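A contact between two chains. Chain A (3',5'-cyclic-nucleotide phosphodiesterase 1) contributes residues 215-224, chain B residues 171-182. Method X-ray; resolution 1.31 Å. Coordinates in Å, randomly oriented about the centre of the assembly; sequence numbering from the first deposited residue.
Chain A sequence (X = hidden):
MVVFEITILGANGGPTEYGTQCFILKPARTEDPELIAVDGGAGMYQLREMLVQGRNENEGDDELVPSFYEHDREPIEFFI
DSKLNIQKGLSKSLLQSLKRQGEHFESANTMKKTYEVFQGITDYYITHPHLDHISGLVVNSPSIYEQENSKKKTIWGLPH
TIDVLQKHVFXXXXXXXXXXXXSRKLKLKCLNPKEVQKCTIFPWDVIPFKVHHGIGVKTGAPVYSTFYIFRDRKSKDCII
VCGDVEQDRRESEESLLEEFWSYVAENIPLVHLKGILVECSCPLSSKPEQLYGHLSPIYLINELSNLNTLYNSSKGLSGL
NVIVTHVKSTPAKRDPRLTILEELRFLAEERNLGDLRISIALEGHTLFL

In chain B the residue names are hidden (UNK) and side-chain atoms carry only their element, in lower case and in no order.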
ATOM      1  N   ILE A 215      13.307 -15.854 -10.658  1.00 13.90           N
ATOM      2  CA  ILE A 215      14.451 -16.272  -9.846  1.00 14.20           C
ATOM      3  C   ILE A 215      14.980 -15.088  -9.050  1.00 13.43           C
ATOM      4  O   ILE A 215      14.770 -13.931  -9.431  1.00 14.85           O
ATOM      5  CB  ILE A 215      15.600 -16.891 -10.689  1.00 16.99           C
ATOM      6  CG1 ILE A 215      16.130 -15.877 -11.711  1.00 18.09           C
ATOM      7  CG2 ILE A 215      15.155 -18.184 -11.366  1.00 18.12           C
ATOM      8  CD1 ILE A 215      17.384 -16.303 -12.446  1.00 20.64           C
ATOM      9  N   GLY A 216      15.665 -15.377  -7.951  1.00 12.75           N
ATOM     10  CA  GLY A 216      16.277 -14.325  -7.152  1.00 12.07           C
ATOM     11  C   GLY A 216      17.302 -13.526  -7.937  1.00 11.86           C
ATOM     12  O   GLY A 216      18.099 -14.101  -8.683  1.00 13.01           O
ATOM     13  N   VAL A 217      17.304 -12.206  -7.752  1.00 11.58           N
ATOM     14  CA  VAL A 217      18.310 -11.337  -8.358  1.00 12.07           C
ATOM     15  C   VAL A 217      19.700 -11.650  -7.811  1.00 12.35           C
ATOM     16  O   VAL A 217      20.653 -11.797  -8.586  1.00 13.17           O
ATOM     17  CB  VAL A 217      17.966  -9.850  -8.118  1.00 12.17           C
ATOM     18  CG1 VAL A 217      19.071  -8.945  -8.649  1.00 13.07           C
ATOM     19  CG2 VAL A 217      16.623  -9.493  -8.751  1.00 14.00           C
ATOM     20  N   LYS A 218      19.823 -11.748  -6.490  1.00 11.97           N
ATOM     21  CA  LYS A 218      21.105 -12.078  -5.863  1.00 12.88           C
ATOM     22  C   LYS A 218      21.298 -13.586  -5.814  1.00 12.97           C
ATOM     23  O   LYS A 218      22.371 -14.093  -6.140  1.00 13.96           O
ATOM     24  CB  LYS A 218      21.198 -11.494  -4.444  1.00 14.12           C
ATOM     25  CG  LYS A 218      22.596 -11.535  -3.838  1.00 16.66           C
ATOM     26  CD  LYS A 218      22.591 -11.080  -2.386  1.00 20.37           C
ATOM     27  CE  LYS A 218      23.980 -10.687  -1.902  1.00 24.26           C
ATOM     28  NZ  LYS A 218      24.911 -11.846  -1.886  1.00 28.01           N
ATOM     29  N   THR A 219      20.269 -14.311  -5.396  1.00 12.45           N
ATOM     30  CA  THR A 219      20.452 -15.714  -5.035  1.00 14.16           C
ATOM     31  C   THR A 219      20.332 -16.656  -6.212  1.00 13.96           C
ATOM     32  O   THR A 219      20.789 -17.797  -6.123  1.00 15.04           O
ATOM     33  CB  THR A 219      19.423 -16.164  -4.002  1.00 16.07           C
ATOM     34  OG1 THR A 219      18.128 -16.058  -4.604  1.00 15.32           O
ATOM     35  CG2 THR A 219      19.518 -15.312  -2.738  1.00 18.50           C
ATOM     36  N   GLY A 220      19.703 -16.212  -7.298  1.00 12.94           N
ATOM     37  CA  GLY A 220      19.384 -17.093  -8.411  1.00 13.73           C
ATOM     38  C   GLY A 220      18.417 -18.220  -8.078  1.00 14.61           C
ATOM     39  O   GLY A 220      18.184 -19.093  -8.915  1.00 17.26           O
ATOM     40  N   ALA A 221      17.853 -18.212  -6.870  1.00 13.74           N
ATOM     41  CA  ALA A 221      16.981 -19.299  -6.420  1.00 15.46           C
ATOM     42  C   ALA A 221      15.610 -19.195  -7.092  1.00 15.74           C
ATOM     43  O   ALA A 221      15.139 -18.090  -7.362  1.00 14.28           O
ATOM     44  CB  ALA A 221      16.845 -19.278  -4.907  1.00 16.28           C
ATOM     45  N   PRO A 222      14.953 -20.339  -7.368  1.00 16.83           N
ATOM     46  CA  PRO A 222      13.598 -20.259  -7.927  1.00 16.57           C
ATOM     47  C   PRO A 222      12.680 -19.497  -6.976  1.00 14.88           C
ATOM     48  O   PRO A 222      12.721 -19.723  -5.771  1.00 17.37           O
ATOM     49  CB  PRO A 222      13.162 -21.729  -8.030  1.00 19.71           C
ATOM     50  CG  PRO A 222      14.420 -22.527  -7.968  1.00 22.34           C
ATOM     51  CD  PRO A 222      15.388 -21.730  -7.140  1.00 19.06           C
ATOM     52  N   VAL A 223      11.881 -18.585  -7.529  1.00 14.33           N
ATOM     53  CA  VAL A 223      10.864 -17.843  -6.784  1.00 13.67           C
ATOM     54  C   VAL A 223       9.539 -18.485  -7.144  1.00 13.20           C
ATOM     55  O   VAL A 223       9.135 -18.459  -8.299  1.00 15.71           O
ATOM     56  CB  VAL A 223      10.865 -16.345  -7.173  1.00 12.65           C
ATOM     57  CG1 VAL A 223       9.681 -15.607  -6.549  1.00 15.77           C
ATOM     58  CG2 VAL A 223      12.189 -15.699  -6.769  1.00 15.22           C
ATOM     59  N   TYR A 224       8.867 -19.066  -6.157  1.00 11.87           N
ATOM     60  CA  TYR A 224       7.628 -19.789  -6.413  1.00 11.88           C
ATOM     61  C   TYR A 224       6.386 -18.947  -6.176  1.00 10.87           C
ATOM     62  O   TYR A 224       6.398 -17.950  -5.444  1.00 12.24           O
ATOM     63  CB  TYR A 224       7.557 -21.053  -5.559  1.00 13.35           C
ATOM     64  CG  TYR A 224       8.623 -22.057  -5.914  1.00 13.58           C
ATOM     65  CD1 TYR A 224       8.647 -22.655  -7.167  1.00 13.89           C
ATOM     66  CD2 TYR A 224       9.611 -22.408  -4.989  1.00 15.06           C
ATOM     67  CE1 TYR A 224       9.632 -23.585  -7.497  1.00 14.91           C
ATOM     68  CE2 TYR A 224      10.599 -23.335  -5.308  1.00 16.08           C
ATOM     69  CZ  TYR A 224      10.601 -23.909  -6.560  1.00 15.80           C
ATOM     70  OH  TYR A 224      11.581 -24.825  -6.879  1.00 18.17           O
TER
ATOM     71  N   UNK B 171      15.502  -9.105  -0.423  1.00 10.69           N
ATOM     72  CA  UNK B 171      16.095 -10.400  -0.090  1.00 11.25           C
ATOM     73  C   UNK B 171      15.641 -11.529  -1.010  1.00 11.19           C
ATOM     74  O   UNK B 171      15.812 -12.701  -0.685  1.00 12.71           O
ATOM     75  n   UNK B 171      13.999 -11.200   2.929  1.00 11.41           N
ATOM     76  o   UNK B 171      13.506 -10.937   0.761  1.00 11.33           O
ATOM     77  c   UNK B 171      15.817 -10.758   1.381  1.00 11.97           C
ATOM     78  c   UNK B 171      14.333 -10.963   1.669  1.00 10.78           C
ATOM     79  N   UNK B 172      15.044 -11.175  -2.149  1.00 10.84           N
ATOM     80  CA  UNK B 172      14.565 -12.134  -3.147  1.00 10.63           C
ATOM     81  C   UNK B 172      13.390 -13.002  -2.690  1.00 11.91           C
ATOM     82  O   UNK B 172      12.977 -13.920  -3.399  1.00 14.57           O
ATOM     83  o   UNK B 172      16.158 -11.326  -5.348  1.00 11.25           O
ATOM     84  o   UNK B 172      17.898 -12.325  -4.464  1.00 12.93           O
ATOM     85  c   UNK B 172      16.663 -12.141  -4.547  1.00 11.36           C
ATOM     86  c   UNK B 172      15.729 -12.971  -3.704  1.00 11.48           C
ATOM     87  N   UNK B 173      12.812 -12.649  -1.544  1.00 11.13           N
ATOM     88  CA  UNK B 173      11.664 -13.358  -0.988  1.00 11.59           C
ATOM     89  C   UNK B 173      10.473 -12.396  -0.822  1.00 10.41           C
ATOM     90  O   UNK B 173       9.415 -12.587  -1.417  1.00 11.97           O
ATOM     91  c   UNK B 173      12.049 -14.026   0.340  1.00 13.11           C
ATOM     92  c   UNK B 173      12.807 -16.321  -0.425  1.00 17.73           C
ATOM     93  c   UNK B 173      13.754 -15.321   1.668  1.00 17.48           C
ATOM     94  c   UNK B 173      13.208 -15.029   0.281  1.00 15.34           C
ATOM     95  N   UNK B 174      10.681 -11.337  -0.043  1.00  9.57           N
ATOM     96  CA  UNK B 174       9.691 -10.268   0.114  1.00  9.53           C
ATOM     97  C   UNK B 174       9.711  -9.330  -1.101  1.00  9.75           C
ATOM     98  O   UNK B 174       8.680  -8.788  -1.511  1.00  9.93           O
ATOM     99  c   UNK B 174       9.943  -9.511   1.439  1.00  9.63           C
ATOM    100  c   UNK B 174       9.141  -8.209   1.502  1.00 10.88           C
ATOM    101  c   UNK B 174       8.239 -10.940   2.721  1.00 12.78           C
ATOM    102  c   UNK B 174       9.660 -10.431   2.641  1.00 10.80           C
ATOM    103  N   UNK B 175      10.892  -9.150  -1.682  1.00  9.41           N
ATOM    104  CA  UNK B 175      11.049  -8.330  -2.883  1.00  9.51           C
ATOM    105  C   UNK B 175      12.307  -8.742  -3.589  1.00  9.70           C
ATOM    106  O   UNK B 175      13.273  -9.121  -2.922  1.00 10.38           O
ATOM    107  c   UNK B 175       7.235  -5.099  -5.788  1.00 10.33           C
ATOM    108  c   UNK B 175       9.433  -5.827  -4.237  1.00  9.65           C
ATOM    109  c   UNK B 175       8.209  -6.439  -4.000  1.00  9.57           C
ATOM    110  c   UNK B 175       7.119  -6.072  -4.787  1.00 10.34           C
ATOM    111  c   UNK B 175       8.446  -4.457  -6.063  1.00 10.48           C
ATOM    112  c   UNK B 175      11.137  -6.849  -2.510  1.00  9.21           C
ATOM    113  n   UNK B 175      10.840  -4.403  -5.314  1.00 10.00           N
ATOM    114  c   UNK B 175      10.759  -5.944  -3.646  1.00  9.12           C
ATOM    115  c   UNK B 175       9.541  -4.830  -5.296  1.00  9.88           C
ATOM    116  c   UNK B 175      11.567  -5.052  -4.335  1.00  9.58           C
ATOM    117  N   UNK B 176      12.334  -8.653  -4.938  1.00 10.14           N
ATOM    118  CA  UNK B 176      13.613  -8.887  -5.613  1.00 10.58           C
ATOM    119  C   UNK B 176      14.701  -8.004  -5.016  1.00 10.89           C
ATOM    120  O   UNK B 176      14.444  -6.842  -4.660  1.00 11.60           O
ATOM    121  c   UNK B 176      13.311  -8.485  -7.058  1.00 12.28           C
ATOM    122  c   UNK B 176      11.250  -8.402  -5.908  1.00 11.60           C
ATOM    123  c   UNK B 176      11.862  -8.839  -7.215  1.00 13.64           C
ATOM    124  N   UNK B 177      15.905  -8.560  -4.880  1.00 11.26           N
ATOM    125  CA  UNK B 177      16.990  -7.821  -4.256  1.00 11.58           C
ATOM    126  C   UNK B 177      17.613  -6.853  -5.264  1.00 12.42           C
ATOM    127  O   UNK B 177      18.667  -7.110  -5.858  1.00 12.73           O
ATOM    128  o   UNK B 177      19.105  -6.746  -2.916  1.00 14.56           O
ATOM    129  c   UNK B 177      18.037  -8.757  -3.649  1.00 12.37           C
ATOM    130  o   UNK B 177      19.955  -8.683  -2.260  1.00 14.82           O
ATOM    131  c   UNK B 177      19.109  -8.004  -2.886  1.00 14.00           C
ATOM    132  N   UNK B 178      16.959  -5.709  -5.432  1.00 12.66           N
ATOM    133  CA  UNK B 178      17.393  -4.717  -6.409  1.00 13.45           C
ATOM    134  C   UNK B 178      18.726  -4.111  -6.023  1.00 13.53           C
ATOM    135  O   UNK B 178      19.430  -3.601  -6.889  1.00 15.28           O
ATOM    136  c   UNK B 178      14.028  -2.933  -7.228  1.00 17.08           C
ATOM    137  c   UNK B 178      15.017  -4.989  -8.265  1.00 18.16           C
ATOM    138  c   UNK B 178      16.339  -3.623  -6.594  1.00 14.75           C
ATOM    139  c   UNK B 178      14.955  -4.120  -7.020  1.00 16.01           C
ATOM    140  N   UNK B 179      19.097  -4.186  -4.748  1.00 13.24           N
ATOM    141  CA  UNK B 179      20.411  -3.681  -4.331  1.00 14.98           C
ATOM    142  C   UNK B 179      21.575  -4.525  -4.869  1.00 14.89           C
ATOM    143  O   UNK B 179      22.700  -4.035  -4.944  1.00 16.35           O
ATOM    144  c   UNK B 179      19.304  -2.864  -2.209  1.00 18.69           C
ATOM    145  o   UNK B 179      20.758  -4.811  -2.181  1.00 17.53           O
ATOM    146  c   UNK B 179      20.543  -3.533  -2.801  1.00 17.46           C
ATOM    147  N   UNK B 180      21.294  -5.773  -5.245  1.00 13.36           N
ATOM    148  CA  UNK B 180      22.303  -6.691  -5.792  1.00 14.36           C
ATOM    149  C   UNK B 180      22.524  -6.521  -7.292  1.00 15.54           C
ATOM    150  O   UNK B 180      23.504  -7.047  -7.833  1.00 18.88           O
ATOM    151  c   UNK B 180      21.917  -8.131  -5.486  1.00 15.12           C
ATOM    152  N   UNK B 181      21.617  -5.820  -7.972  1.00 15.46           N
ATOM    153  CA  UNK B 181      21.734  -5.602  -9.415  1.00 17.52           C
ATOM    154  C   UNK B 181      22.951  -4.716  -9.681  1.00 17.10           C
ATOM    155  O   UNK B 181      23.164  -3.721  -8.992  1.00 16.41           O
ATOM    156  c   UNK B 181      20.397  -5.820 -12.413  1.00 36.66           C
ATOM    157  c   UNK B 181      20.435  -5.007  -9.993  1.00 22.87           C
ATOM    158  c   UNK B 181      20.479  -4.629 -11.476  1.00 28.92           C
ATOM    159  o   UNK B 181      21.334  -6.646 -12.427  1.00 38.34           O
ATOM    160  o   UNK B 181      19.399  -5.920 -13.158  1.00 43.39           O
ATOM    161  N   UNK B 182      23.769  -5.105 -10.660  1.00 17.54           N
ATOM    162  CA  UNK B 182      25.100  -4.520 -10.843  1.00 17.98           C
ATOM    163  C   UNK B 182      25.137  -3.023 -11.156  1.00 18.17           C
ATOM    164  O   UNK B 182      26.144  -2.372 -10.906  1.00 19.50           O
ATOM    165  c   UNK B 182      28.204  -6.282 -15.362  1.00 20.90           C
ATOM    166  n   UNK B 182      27.510  -5.621 -14.455  1.00 21.07           N
ATOM    167  c   UNK B 182      25.858  -5.276 -11.937  1.00 19.39           C
ATOM    168  n   UNK B 182      29.522  -6.265 -15.325  1.00 19.48           N
ATOM    169  c   UNK B 182      26.055  -5.622 -14.443  1.00 22.22           C
ATOM    170  n   UNK B 182      27.558  -6.961 -16.303  1.00 22.69           N
ATOM    171  c   UNK B 182      25.487  -4.789 -13.329  1.00 23.66           C
TER

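Position 171 of chain B carries two side-chain carbons, the second bonded to one oxygen and one nitrogen, a primary amide. It points away from chain A and makes no contact there; its oxygen instead accepts hydrogen bonds from the backbone N atoms of positions 173 and 174, both at 3.0 Å. This is Asn B171.

Position 172 also has two side-chain carbons, but the second bears two oxygens, a carboxylate. It is directed toward chain A, where one oxygen lies 2.8 Å from Val A217 N and the other 2.9 Å from Lys A218 N and 3.2 Å from Thr A219 N. The residue is Asp B172.

Position 173 has four side-chain carbons forked at the second and makes no contact with the chain A stretch; it is Leu B173. At position 174 the four carbons fork at the first, with one arm two carbons long; it is out of reach, and is Ile B174. Position 175 has one carbon followed by fused five- and six-membered rings with a single nitrogen, an indole that is also out of reach of the chain A stretch: Trp B175.

At position 176 three carbons close a ring onto the backbone nitrogen, and CB packs 3.9 Å from Val A217 CG2. This is Pro B176. Position 177 repeats the two-carbon carboxylate; one of its oxygens is 3.6 Å from Lys A218 CD, and its backbone O is 3.4 Å from Val A217 CG1. It is Asp B177.

Position 178, four carbons forked at the second, has no close contact with chain A and is Leu B178. The first carbon of position 179 carries one oxygen and one carbon; that hydroxyl donates to Asp B177 OD1 at 2.6 Å, as befits Thr B179. A single carbon at position 180, CB, meets Lys A218 CB at 3.6 Å, defining Ala B180. Position 181 has three carbons ending in two oxygens, and its backbone N is 4.1 Å from Val A217 CG1; it is Glu B181. Position 182, three carbons, a nitrogen and a carbon with two further nitrogens, is a guanidinium out of reach of chain A: Arg B182.

The contact centres on Asp B172, whose carboxylate gathers three consecutive amides where 217-219 adopt helical backbone angles. OD1 takes Val A217 N, while OD2 takes Lys A218 N and Thr A219 N. Asp B172 OD1 also accepts a hydrogen bond from Asp B177 N at 2.8 Å, tying the chain B loop to the same carboxylate. Beside this polar centre, Val A217 packs against Pro B176 and Ala B180.

Chain B 171-182: NDLIWPDLTAER
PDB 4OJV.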